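Local coordinates for elicitor protein Hrip2 (Magnaporthe oryzae, PDB 5FID) that acts as a protein elicitor of the rice blast fungus, probably setting off defence responses in plants that perceive it, at residues Q13-Q19 against P30-A36; F44-T50 against F64-F69; T60-F64 against G85-A89; Y77-S81 against V93-P97; G100-F104 against K121-P126. The protein carries 1 engineered substitution. All coordinates share one frame. Residues are numbered along the deposited sequence.

Overall arrangement
The fold is an all-beta sandwich of two sheets, one six-stranded and antiparallel, the other mixed. All five contacts reach the six-stranded sheet. Contact 1 is its outermost hairpin at the 32-34 end. Contact 2 pairs strands 49-54 and 63-69. Contact 3 holds the start of strand 63-69 against the 85-89 loop. Contact 4 packs strand 75-81 on the other sheet, and contact 5 ties strand 123-126, at the opposite edge, to the 100-104 loop. Contacts 1 and 5 lie about 25 Å apart between centres, contacts 4 and 5 about 8 Å. Contact 3 crosses contacts 2 and 4 along the chain. Residues of contacts 2, 4 and 5 also reach the second subunit.

Contact 1: Q13-Q19 against P30-A36; sequences QDTVYVQ and PLTTLQA
This is an antiparallel beta hairpin at one edge of the six-stranded sheet of a beta sandwich. Strands 16-19 and 32-34 run at 148°, with axes 4.8 Å apart. Val16 pairs with Leu34 and Val18 with Thr32 as hydrogen-bonded pairs. Tyr17 with Thr33 is the non-hydrogen-bonded pair between them. The four bonds are Val16 N to Leu34 O (2.9 Å), Leu34 N to Val16 O (2.8 Å), Val18 N to Thr32 O (2.9 Å) and Thr32 N to Val18 O (2.8 Å). Val16 (m), Val18 (t), Thr32 (m) and Leu34 (m, t) share one face. There Val16 CG2 lies 3.6 Å from Leu34 CB, and Val18 CG2 lies 3.7 Å from Leu34 CD1. Phe40 of strand 39-43 covers Val18, Thr32 and Leu34. Tyr17 and Thr33, both m, take the other face, with Tyr17 CE1 3.5 Å from Thr33 OG1. Gln19 is extended (t, t), and its NE2 bonds to Gly29 O. The m rotamer of Thr32 lets its OG1 donate to Pro30 O at 3.0 Å. Beyond the strands, Thr15 (m) and Ala36 share a water, 2.7 Å from Thr15 OG1 and 2.9 Å from Ala36 N.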
# COMPACT_ATOMS: atom_id res chain seq x y z
N GLN A 13 20.65 16.42 13.57
CA GLN A 13 21.72 16.89 14.46
C GLN A 13 21.65 16.20 15.81
O GLN A 13 22.58 16.28 16.61
CB GLN A 13 21.59 18.39 14.68
CG GLN A 13 21.61 19.19 13.40
CD GLN A 13 22.96 19.77 13.12
OE1 GLN A 13 23.74 19.20 12.34
NE2 GLN A 13 23.27 20.93 13.74
N ASP A 14 20.54 15.52 16.05
CA ASP A 14 20.28 14.91 17.34
C ASP A 14 20.63 13.44 17.35
O ASP A 14 20.58 12.77 16.32
CB ASP A 14 18.80 15.08 17.73
CG ASP A 14 18.42 16.53 17.94
OD1 ASP A 14 19.27 17.31 18.41
OD2 ASP A 14 17.27 16.89 17.62
N THR A 15 21.00 12.94 18.53
CA THR A 15 21.08 11.51 18.76
C THR A 15 19.65 10.98 18.69
O THR A 15 18.72 11.59 19.24
CB THR A 15 21.70 11.21 20.14
OG1 THR A 15 23.04 11.73 20.19
CG2 THR A 15 21.73 9.72 20.42
N VAL A 16 19.44 9.86 18.00
CA VAL A 16 18.12 9.23 17.97
C VAL A 16 18.20 7.78 18.42
O VAL A 16 19.28 7.19 18.44
CB VAL A 16 17.47 9.31 16.58
CG1 VAL A 16 17.48 10.73 16.06
CG2 VAL A 16 18.18 8.40 15.61
N TYR A 17 17.06 7.21 18.79
CA TYR A 17 17.01 5.84 19.28
C TYR A 17 16.04 5.04 18.42
O TYR A 17 14.96 5.53 18.10
CB TYR A 17 16.60 5.81 20.75
CG TYR A 17 17.57 6.59 21.60
CD1 TYR A 17 18.65 5.98 22.22
CD2 TYR A 17 17.43 7.96 21.74
CE1 TYR A 17 19.56 6.72 22.98
CE2 TYR A 17 18.33 8.70 22.50
CZ TYR A 17 19.38 8.07 23.12
OH TYR A 17 20.27 8.83 23.86
N VAL A 18 16.46 3.84 18.03
CA VAL A 18 15.67 3.03 17.11
C VAL A 18 15.55 1.62 17.68
O VAL A 18 16.52 1.09 18.22
CB VAL A 18 16.36 2.96 15.73
CG1 VAL A 18 15.54 2.09 14.76
CG2 VAL A 18 16.52 4.35 15.14
N GLN A 19 14.36 1.03 17.59
CA GLN A 19 14.18 -0.36 18.01
C GLN A 19 13.03 -1.03 17.26
O GLN A 19 11.99 -0.41 17.00
CB GLN A 19 13.97 -0.47 19.53
CG GLN A 19 14.09 -1.89 20.07
CD GLN A 19 14.00 -1.95 21.59
OE1 GLN A 19 13.52 -1.02 22.23
NE2 GLN A 19 14.48 -3.06 22.17
N PRO A 30 17.76 -5.04 19.12
CA PRO A 30 18.57 -4.23 20.04
C PRO A 30 18.06 -2.79 20.11
O PRO A 30 17.71 -2.21 19.08
CB PRO A 30 19.97 -4.26 19.40
CG PRO A 30 19.76 -4.67 17.99
CD PRO A 30 18.56 -5.58 18.00
N LEU A 31 18.00 -2.24 21.32
CA LEU A 31 17.73 -0.81 21.48
C LEU A 31 18.95 -0.10 20.92
O LEU A 31 20.05 -0.19 21.47
CB LEU A 31 17.54 -0.47 22.96
CG LEU A 31 17.24 0.99 23.32
CD1 LEU A 31 16.18 1.58 22.38
CD2 LEU A 31 16.77 1.10 24.77
N THR A 32 18.77 0.60 19.80
CA THR A 32 19.90 1.11 19.03
C THR A 32 20.07 2.62 19.17
O THR A 32 19.16 3.39 18.87
CB THR A 32 19.79 0.73 17.54
OG1 THR A 32 19.65 -0.69 17.43
CG2 THR A 32 21.05 1.17 16.78
N THR A 33 21.25 3.04 19.60
CA THR A 33 21.54 4.46 19.69
C THR A 33 22.24 4.91 18.42
O THR A 33 23.30 4.38 18.06
CB THR A 33 22.46 4.79 20.87
OG1 THR A 33 21.89 4.30 22.09
CG2 THR A 33 22.65 6.29 20.95
N LEU A 34 21.66 5.89 17.73
CA LEU A 34 22.26 6.44 16.53
C LEU A 34 22.74 7.86 16.79
O LEU A 34 21.92 8.78 16.94
CB LEU A 34 21.26 6.46 15.36
CG LEU A 34 20.67 5.16 14.84
CD1 LEU A 34 19.76 5.45 13.64
CD2 LEU A 34 21.79 4.22 14.44
N GLN A 35 24.05 8.05 16.84
CA GLN A 35 24.59 9.40 16.87
C GLN A 35 24.16 10.08 15.59
O GLN A 35 23.85 9.40 14.60
CB GLN A 35 26.12 9.39 16.95
CG GLN A 35 26.69 8.54 18.06
CD GLN A 35 26.28 9.02 19.43
OE1 GLN A 35 26.51 10.18 19.78
NE2 GLN A 35 25.66 8.14 20.22
N ALA A 36 24.14 11.40 15.60
CA ALA A 36 23.96 12.17 14.37
C ALA A 36 24.83 11.55 13.28
O ALA A 36 26.04 11.42 13.46
CB ALA A 36 24.36 13.62 14.61
O HOH W 1 24.48 12.76 18.17

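Contact 2: F44-T50 against F64-F69; sequences FRKSGST and FIGYSF
Residues 49-50 begin strand 49-54, which pairs antiparallel with strand 63-69 in a beta hairpin of the six-stranded sheet; 44-48 are loop and a type I turn, Arg45 to Gly48. Gly48 N closes the turn on Arg45 O at 2.9 Å. Gly48 sits at phi/psi 87/173, where a CB would clash with Tyr67 O. Ser49 and Tyr67 form a hydrogen-bonded pair: Ser49 N to Tyr67 O is 3.0 Å, Tyr67 N to Ser49 O 3.1 Å. Thr50 and Gly66 are the non-hydrogen-bonded pair, CA atoms 4.6 Å apart. Tyr67 (chi1 p) brings its OH to accept from Arg45 N at 3.1 Å; the same OH bonds to Glu42 OE2. Arg45 NE makes a salt bridge with Glu42 OE1. Ser47 OG donates to Gly48 O at 3.1 Å and bonds to Asp24 N, while Ser49 OG pairs with Ser20 OG. The Phe44 ring makes an offset stack on Tyr67, centroids 4.5 Å apart and planes at 17°. Phe69 (chi1 p) completes this aromatic cluster, its CD1 3.8 Å from Phe44 CD2. The tyrosine thus does two jobs: its ring stacks in the aromatic cluster, and its hydroxyl joins the backbone at the first residue of the turn to the Glu42 carboxylate.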
# COMPACT_ATOMS: atom_id res chain seq x y z
N PHE A 44 15.13 -8.09 7.10
CA PHE A 44 13.68 -8.22 7.10
C PHE A 44 13.24 -9.40 7.96
O PHE A 44 13.69 -10.54 7.76
CB PHE A 44 13.16 -8.46 5.68
CG PHE A 44 12.55 -7.25 5.04
CD1 PHE A 44 13.00 -5.98 5.34
CD2 PHE A 44 11.53 -7.39 4.11
CE1 PHE A 44 12.44 -4.86 4.73
CE2 PHE A 44 10.95 -6.29 3.51
CZ PHE A 44 11.41 -5.02 3.82
N ARG A 45 12.34 -9.13 8.90
CA ARG A 45 11.79 -10.18 9.72
C ARG A 45 10.62 -10.77 8.97
O ARG A 45 9.82 -10.03 8.38
CB ARG A 45 11.36 -9.62 11.07
CG ARG A 45 12.54 -9.12 11.89
CD ARG A 45 12.10 -8.29 13.07
NE ARG A 45 13.26 -7.74 13.76
CZ ARG A 45 13.96 -8.39 14.68
NH1 ARG A 45 13.62 -9.62 15.03
NH2 ARG A 45 15.01 -7.81 15.24
N LYS A 46 10.54 -12.09 8.98
CA LYS A 46 9.55 -12.84 8.22
C LYS A 46 8.15 -12.33 8.51
O LYS A 46 7.36 -12.11 7.59
CB LYS A 46 9.67 -14.32 8.60
CG LYS A 46 8.84 -15.28 7.78
CD LYS A 46 8.88 -16.66 8.41
CE LYS A 46 8.51 -16.58 9.89
NZ LYS A 46 8.81 -17.82 10.66
N SER A 47 7.86 -12.11 9.79
CA SER A 47 6.55 -11.67 10.25
C SER A 47 6.26 -10.19 10.03
O SER A 47 5.13 -9.74 10.22
CB SER A 47 6.40 -11.95 11.75
OG SER A 47 7.29 -11.13 12.55
N GLY A 48 7.28 -9.43 9.64
CA GLY A 48 7.13 -7.98 9.57
C GLY A 48 7.44 -7.37 10.93
O GLY A 48 7.61 -8.09 11.92
N SER A 49 7.49 -6.05 11.00
CA SER A 49 7.86 -5.40 12.25
C SER A 49 7.43 -3.95 12.31
O SER A 49 7.15 -3.33 11.28
CB SER A 49 9.38 -5.48 12.44
OG SER A 49 9.73 -5.30 13.81
N THR A 50 7.38 -3.43 13.53
CA THR A 50 7.24 -2.01 13.77
C THR A 50 8.57 -1.46 14.27
O THR A 50 9.09 -1.90 15.30
CB THR A 50 6.16 -1.73 14.83
OG1 THR A 50 4.89 -2.14 14.31
CG2 THR A 50 6.11 -0.25 15.17
N PHE A 64 7.06 5.84 13.72
CA PHE A 64 7.37 4.45 13.37
C PHE A 64 7.41 4.15 11.89
O PHE A 64 6.80 4.83 11.06
CB PHE A 64 6.55 3.42 14.19
CG PHE A 64 5.17 3.12 13.66
CD1 PHE A 64 4.98 2.28 12.56
CD2 PHE A 64 4.04 3.58 14.33
CE1 PHE A 64 3.70 1.97 12.10
CE2 PHE A 64 2.75 3.27 13.87
CZ PHE A 64 2.58 2.47 12.76
N ILE A 65 8.18 3.11 11.56
CA ILE A 65 8.24 2.60 10.21
C ILE A 65 7.75 1.18 10.29
O ILE A 65 8.32 0.35 11.01
CB ILE A 65 9.69 2.59 9.68
CG1 ILE A 65 10.22 4.03 9.60
CG2 ILE A 65 9.76 1.90 8.32
CD1 ILE A 65 11.65 4.17 10.01
N GLY A 66 6.66 0.88 9.59
CA GLY A 66 6.13 -0.47 9.63
C GLY A 66 6.42 -1.16 8.31
O GLY A 66 6.32 -0.54 7.26
N TYR A 67 6.77 -2.44 8.36
CA TYR A 67 6.93 -3.19 7.12
C TYR A 67 6.42 -4.62 7.29
O TYR A 67 6.40 -5.15 8.39
CB TYR A 67 8.39 -3.20 6.66
CG TYR A 67 9.33 -4.00 7.53
CD1 TYR A 67 10.04 -3.39 8.56
CD2 TYR A 67 9.52 -5.36 7.32
CE1 TYR A 67 10.92 -4.12 9.36
CE2 TYR A 67 10.38 -6.09 8.11
CZ TYR A 67 11.09 -5.47 9.12
OH TYR A 67 11.95 -6.21 9.90
N SER A 68 6.00 -5.22 6.18
CA SER A 68 5.65 -6.64 6.16
C SER A 68 5.75 -7.11 4.71
O SER A 68 5.94 -6.31 3.81
CB SER A 68 4.24 -6.86 6.72
OG SER A 68 3.26 -6.42 5.80
N PHE A 69 5.64 -8.41 4.47
CA PHE A 69 5.65 -8.86 3.08
C PHE A 69 4.82 -10.11 2.83
O PHE A 69 4.58 -10.90 3.75
CB PHE A 69 7.07 -8.96 2.50
CG PHE A 69 7.96 -9.97 3.18
CD1 PHE A 69 8.51 -9.70 4.43
CD2 PHE A 69 8.28 -11.16 2.55
CE1 PHE A 69 9.34 -10.63 5.05
CE2 PHE A 69 9.11 -12.09 3.15
CZ PHE A 69 9.64 -11.82 4.42

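Contact 3: T60-F64 against G85-A89; sequences TSPMF and GNPFA. Engineered in segment 60-64: Met63 (natural residue Leu).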
# COMPACT_ATOMS: atom_id res chain seq x y z
N THR A 60 9.72 7.43 23.83
CA THR A 60 8.47 8.13 24.12
C THR A 60 7.96 8.87 22.89
O THR A 60 8.73 9.53 22.19
CB THR A 60 8.63 9.11 25.28
OG1 THR A 60 8.93 8.37 26.47
CG2 THR A 60 7.35 9.89 25.50
N SER A 61 6.66 8.76 22.63
CA SER A 61 6.02 9.40 21.48
C SER A 61 6.82 9.25 20.19
O SER A 61 7.21 10.25 19.58
CB SER A 61 5.76 10.88 21.77
OG SER A 61 4.89 11.01 22.89
N PRO A 62 7.07 8.00 19.78
CA PRO A 62 7.96 7.78 18.64
C PRO A 62 7.23 7.86 17.29
O PRO A 62 6.02 7.62 17.18
CB PRO A 62 8.41 6.35 18.84
CG PRO A 62 7.17 5.68 19.40
CD PRO A 62 6.49 6.73 20.26
N MSE A 63 8.01 8.14 16.26
CA MSE A 63 7.56 7.92 14.91
C MSE A 63 7.73 6.42 14.71
O MSE A 63 8.41 5.78 15.49
CB MSE A 63 8.46 8.69 13.95
CG MSE A 63 7.91 8.81 12.56
SE MSE A 63 9.34 9.40 11.38
CE MSE A 63 10.49 7.83 11.37
N PHE A 64 7.06 5.84 13.72
CA PHE A 64 7.37 4.45 13.37
C PHE A 64 7.41 4.15 11.89
O PHE A 64 6.80 4.83 11.06
CB PHE A 64 6.55 3.42 14.19
CG PHE A 64 5.17 3.12 13.66
CD1 PHE A 64 4.98 2.28 12.56
CD2 PHE A 64 4.04 3.58 14.33
CE1 PHE A 64 3.70 1.97 12.10
CE2 PHE A 64 2.75 3.27 13.87
CZ PHE A 64 2.58 2.47 12.76
N GLY A 85 3.31 9.68 17.45
CA GLY A 85 4.16 10.84 17.64
C GLY A 85 5.07 11.08 16.44
O GLY A 85 5.09 10.28 15.51
N ASN A 86 5.81 12.18 16.44
CA ASN A 86 6.82 12.45 15.43
C ASN A 86 7.78 13.53 15.88
O ASN A 86 7.49 14.72 15.75
CB ASN A 86 6.22 12.86 14.08
CG ASN A 86 7.29 13.06 13.01
OD1 ASN A 86 8.47 12.72 13.22
ND2 ASN A 86 6.90 13.60 11.87
N PRO A 87 8.94 13.11 16.41
CA PRO A 87 9.97 14.02 16.94
C PRO A 87 10.59 14.83 15.82
O PRO A 87 11.27 15.83 16.09
CB PRO A 87 11.02 13.06 17.51
CG PRO A 87 10.31 11.78 17.72
CD PRO A 87 9.29 11.70 16.63
N PHE A 88 10.35 14.40 14.58
CA PHE A 88 11.01 14.98 13.41
C PHE A 88 10.04 15.75 12.54
O PHE A 88 10.31 15.99 11.37
CB PHE A 88 11.69 13.88 12.59
CG PHE A 88 12.40 12.86 13.44
CD1 PHE A 88 13.67 13.12 13.96
CD2 PHE A 88 11.80 11.65 13.74
CE1 PHE A 88 14.32 12.19 14.74
CE2 PHE A 88 12.45 10.71 14.53
CZ PHE A 88 13.72 10.98 15.03
N ALA A 89 8.92 16.17 13.13
CA ALA A 89 7.88 16.90 12.40
C ALA A 89 8.37 18.18 11.71
O ALA A 89 7.87 18.55 10.64
CB ALA A 89 6.73 17.20 13.34
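The second segment is a loop that follows strand 75-81 and packs on the start of strand 63-69 in the six-stranded sheet. Gly85 comes first; its CA is 3.7 Å from Ser61 O, which a CB here would strike. Gly85 O receives a CA-H...O contact from Met63 CA at 3.5 Å. Asn86 opens a type I turn to Ala89. Its OD1 accepts from Phe88 N at 2.9 Å, an Asx turn, and lies 3.9 Å from Met63 SE. Pro87 lays its CD 3.8 Å from Met63 N and 4.1 Å from Met63 CB. Phe88 leaves sideways, but its ring end comes nearer, with CD2 4.1 Å from Met63 SE, an oblique Met-aromatic contact. The same side chain reaches Val53 of this sheet and Leu135 of strand 131-135 in the other. Ala89 N closes the turn with a weak bond to Asn86 O. Met63 is engineered selenomethionine, replacing leucine. No hydrogen bond crosses, so the loop meets the strand by van der Waals contacts and one CA-H...O contact.

Contact 4: Y77-S81 against V93-P97; sequences YYELS and VTLSP
This is a buried apolar contact between facing strands, close to the centre of the chain. Both segments are extended, Pro97 following the second strand. Strands 77-81 and 93-96 run nearly antiparallel (171°), axes 8.1 Å apart, with no hydrogen bond between them. The nearest CA pair is Leu80 with Leu95, at 6.7 Å. Tyr78 and Leu80 point toward Val93, Leu95 and Pro97. Leu95 (t, p) is central: its CD2 lies 3.7 Å from Leu80 CB and 4.2 Å from Tyr78 CB. The strands belong to different sheets: this is the core of a beta sandwich, with Ile65, Phe104 and Val131 around Leu95. Leu80 (t, p) also meets Val93 (t), CD2 to CG1 at 3.8 Å. Tyr78 (chi1 p) makes a CH-pi contact with Pro97, whose CB lies over the ring face, 4.1 Å from the centroid. Pro97 CG is 3.2 Å from Tyr78 OH, which bonds to Gln102 O. Glu79 points away; its OE2 meets Lys120 (salt bridge) and Ser115 (hydrogen bond), and its OE1 bonds to Tyr75 of the second subunit.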
# COMPACT_ATOMS: atom_id res chain seq x y z
N TYR A 77 5.36 -4.35 1.99
CA TYR A 77 4.52 -3.22 2.37
C TYR A 77 5.27 -2.38 3.40
O TYR A 77 6.01 -2.91 4.21
CB TYR A 77 3.20 -3.74 2.94
CG TYR A 77 2.44 -4.65 1.98
CD1 TYR A 77 1.72 -4.12 0.91
CD2 TYR A 77 2.45 -6.02 2.14
CE1 TYR A 77 1.02 -4.96 0.03
CE2 TYR A 77 1.76 -6.85 1.26
CZ TYR A 77 1.05 -6.32 0.22
OH TYR A 77 0.36 -7.15 -0.64
N TYR A 78 5.08 -1.06 3.35
CA TYR A 78 5.83 -0.15 4.22
C TYR A 78 4.96 1.06 4.56
O TYR A 78 4.22 1.56 3.72
CB TYR A 78 7.14 0.30 3.55
CG TYR A 78 6.94 0.67 2.10
CD1 TYR A 78 6.91 -0.32 1.12
CD2 TYR A 78 6.76 1.98 1.71
CE1 TYR A 78 6.69 -0.01 -0.21
CE2 TYR A 78 6.55 2.30 0.38
CZ TYR A 78 6.52 1.31 -0.57
OH TYR A 78 6.30 1.62 -1.90
N GLU A 79 5.08 1.52 5.80
CA GLU A 79 4.26 2.61 6.30
C GLU A 79 5.15 3.54 7.12
O GLU A 79 5.89 3.09 7.99
CB GLU A 79 3.16 2.05 7.20
CG GLU A 79 2.30 3.10 7.92
CD GLU A 79 1.22 2.48 8.79
OE1 GLU A 79 1.29 1.26 9.08
OE2 GLU A 79 0.28 3.22 9.20
N LEU A 80 5.07 4.83 6.82
CA LEU A 80 5.77 5.84 7.61
C LEU A 80 4.71 6.54 8.46
O LEU A 80 3.93 7.33 7.94
CB LEU A 80 6.47 6.85 6.69
CG LEU A 80 7.25 7.96 7.40
CD1 LEU A 80 8.40 7.37 8.20
CD2 LEU A 80 7.78 8.97 6.37
N SER A 81 4.70 6.25 9.76
CA SER A 81 3.56 6.65 10.60
C SER A 81 3.91 7.63 11.71
O SER A 81 4.90 7.45 12.42
CB SER A 81 2.90 5.42 11.21
OG SER A 81 1.83 5.78 12.07
N VAL A 93 11.48 13.97 6.28
CA VAL A 93 11.64 12.53 6.46
C VAL A 93 11.20 11.81 5.19
O VAL A 93 10.12 12.07 4.65
CB VAL A 93 10.83 11.99 7.67
CG1 VAL A 93 10.94 10.48 7.76
CG2 VAL A 93 11.32 12.63 8.97
N THR A 94 12.06 10.90 4.71
CA THR A 94 11.74 10.11 3.52
C THR A 94 11.67 8.65 3.91
O THR A 94 12.34 8.22 4.84
CB THR A 94 12.81 10.31 2.42
OG1 THR A 94 14.08 9.86 2.92
CG2 THR A 94 12.91 11.77 2.04
N LEU A 95 10.85 7.88 3.20
CA LEU A 95 10.86 6.43 3.34
C LEU A 95 10.65 5.87 1.95
O LEU A 95 9.63 6.15 1.31
CB LEU A 95 9.75 5.96 4.28
CG LEU A 95 9.65 4.43 4.45
CD1 LEU A 95 10.82 3.91 5.28
CD2 LEU A 95 8.32 4.03 5.10
N SER A 96 11.61 5.10 1.46
CA SER A 96 11.55 4.62 0.09
C SER A 96 11.86 3.13 0.01
O SER A 96 12.74 2.64 0.72
CB SER A 96 12.56 5.40 -0.75
OG SER A 96 12.70 4.81 -2.04
N PRO A 97 11.17 2.39 -0.87
CA PRO A 97 11.48 0.98 -1.07
C PRO A 97 12.44 0.80 -2.23
O PRO A 97 12.64 -0.34 -2.68
CB PRO A 97 10.13 0.39 -1.46
CG PRO A 97 9.52 1.49 -2.29
CD PRO A 97 9.94 2.78 -1.60

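Contact 5: G100-F104 against K121-P126; sequences GCQDF and KVYGCP
The 100-104 and 121-126 backbones are roughly antiparallel but not paired as strands: from Cys101 to Phe104 and from Lys121 to Pro126 the directions are 150° apart. A disulfide staples the loop before strand 104-106 to strand 123-126, an edge strand, within this chain, of the six-stranded sheet of the sandwich. Cys101 is extended, its CA 5.7 Å from Cys125 CA. Cys101 takes chi1 m and Cys125 chi1 t, joined SG to SG at 2.0 Å with chi3 74°. Cys101 SG also lies 3.5 Å from Pro126 CD. Tyr123 (chi1 m) points toward the loop. Gln102 (t, t) lays its CG over the Tyr123 ring, 4.0 Å from the centroid, as a CH-pi contact. Phe104 (chi1 m) meets Tyr123 obliquely, with Phe104 CE2 3.4 Å from Tyr123 CD2. The edge of the Phe104 ring faces Lys121 O, 3.3 Å from its CZ. Backbone atoms of Gly100, Gln102, Val122 and Gly124 hydrogen-bond to the second subunit, so both segments contribute to the dimer interface. Within the contact, one water bridges the two sides, 2.9 Å from Asp103 O, to which it donates, and 2.6 Å from Tyr123 OH.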
# COMPACT_ATOMS: atom_id res chain seq x y z
N GLY A 100 10.64 2.60 -8.56
CA GLY A 100 9.50 1.96 -9.20
C GLY A 100 8.22 1.84 -8.38
O GLY A 100 7.28 1.17 -8.81
N CYS A 101 8.19 2.46 -7.20
CA CYS A 101 7.02 2.36 -6.32
C CYS A 101 6.78 3.66 -5.57
O CYS A 101 7.71 4.46 -5.40
CB CYS A 101 7.22 1.22 -5.31
SG CYS A 101 7.45 -0.41 -6.05
N GLN A 102 5.56 3.88 -5.11
CA GLN A 102 5.23 5.09 -4.36
C GLN A 102 6.04 5.19 -3.06
O GLN A 102 6.19 4.20 -2.33
CB GLN A 102 3.72 5.17 -4.07
CG GLN A 102 3.24 6.57 -3.66
CD GLN A 102 1.80 6.87 -4.07
OE1 GLN A 102 1.21 6.15 -4.88
NE2 GLN A 102 1.24 7.94 -3.52
N ASP A 103 6.59 6.38 -2.80
CA ASP A 103 7.45 6.63 -1.64
C ASP A 103 6.76 7.59 -0.68
O ASP A 103 5.70 8.13 -0.97
CB ASP A 103 8.77 7.30 -2.08
CG ASP A 103 9.70 6.36 -2.83
OD1 ASP A 103 9.29 5.24 -3.17
OD2 ASP A 103 10.86 6.76 -3.11
N PHE A 104 7.41 7.81 0.46
CA PHE A 104 7.09 8.94 1.32
C PHE A 104 8.21 9.95 1.16
O PHE A 104 9.39 9.61 1.32
CB PHE A 104 7.05 8.51 2.79
CG PHE A 104 5.85 7.68 3.16
CD1 PHE A 104 4.73 8.27 3.73
CD2 PHE A 104 5.87 6.30 3.01
CE1 PHE A 104 3.63 7.51 4.11
CE2 PHE A 104 4.78 5.53 3.39
CZ PHE A 104 3.66 6.14 3.94
N LYS A 121 -1.72 5.57 5.48
CA LYS A 121 -0.93 5.61 4.26
C LYS A 121 0.07 4.48 4.33
O LYS A 121 1.03 4.53 5.09
CB LYS A 121 -0.27 6.98 4.08
CG LYS A 121 -1.28 8.07 3.70
CD LYS A 121 -0.64 9.41 3.42
CE LYS A 121 -1.68 10.42 2.94
NZ LYS A 121 -1.07 11.78 2.74
N VAL A 122 -0.22 3.43 3.57
CA VAL A 122 0.59 2.23 3.55
C VAL A 122 0.77 1.91 2.08
O VAL A 122 -0.20 1.96 1.33
CB VAL A 122 -0.14 1.07 4.28
CG1 VAL A 122 0.70 -0.20 4.29
CG2 VAL A 122 -0.46 1.47 5.70
N TYR A 123 2.00 1.62 1.66
CA TYR A 123 2.27 1.34 0.25
C TYR A 123 2.87 -0.04 0.04
O TYR A 123 3.58 -0.56 0.91
CB TYR A 123 3.18 2.40 -0.36
CG TYR A 123 2.65 3.80 -0.25
CD1 TYR A 123 1.46 4.17 -0.87
CD2 TYR A 123 3.33 4.77 0.45
CE1 TYR A 123 0.97 5.46 -0.77
CE2 TYR A 123 2.85 6.06 0.56
CZ TYR A 123 1.67 6.40 -0.05
OH TYR A 123 1.20 7.68 0.05
N GLY A 124 2.57 -0.63 -1.13
CA GLY A 124 3.14 -1.90 -1.54
C GLY A 124 4.07 -1.76 -2.75
O GLY A 124 3.94 -0.84 -3.56
N CYS A 125 5.02 -2.69 -2.86
CA CYS A 125 6.01 -2.66 -3.92
C CYS A 125 6.49 -4.09 -4.17
O CYS A 125 6.66 -4.85 -3.22
CB CYS A 125 7.19 -1.79 -3.46
SG CYS A 125 8.48 -1.47 -4.67
N PRO A 126 6.71 -4.46 -5.45
CA PRO A 126 7.22 -5.80 -5.78
C PRO A 126 8.53 -6.14 -5.08
O PRO A 126 9.44 -5.31 -5.02
CB PRO A 126 7.49 -5.69 -7.28
CG PRO A 126 6.47 -4.71 -7.76
CD PRO A 126 6.34 -3.69 -6.65
O HOH W 2 3.13 9.34 -0.26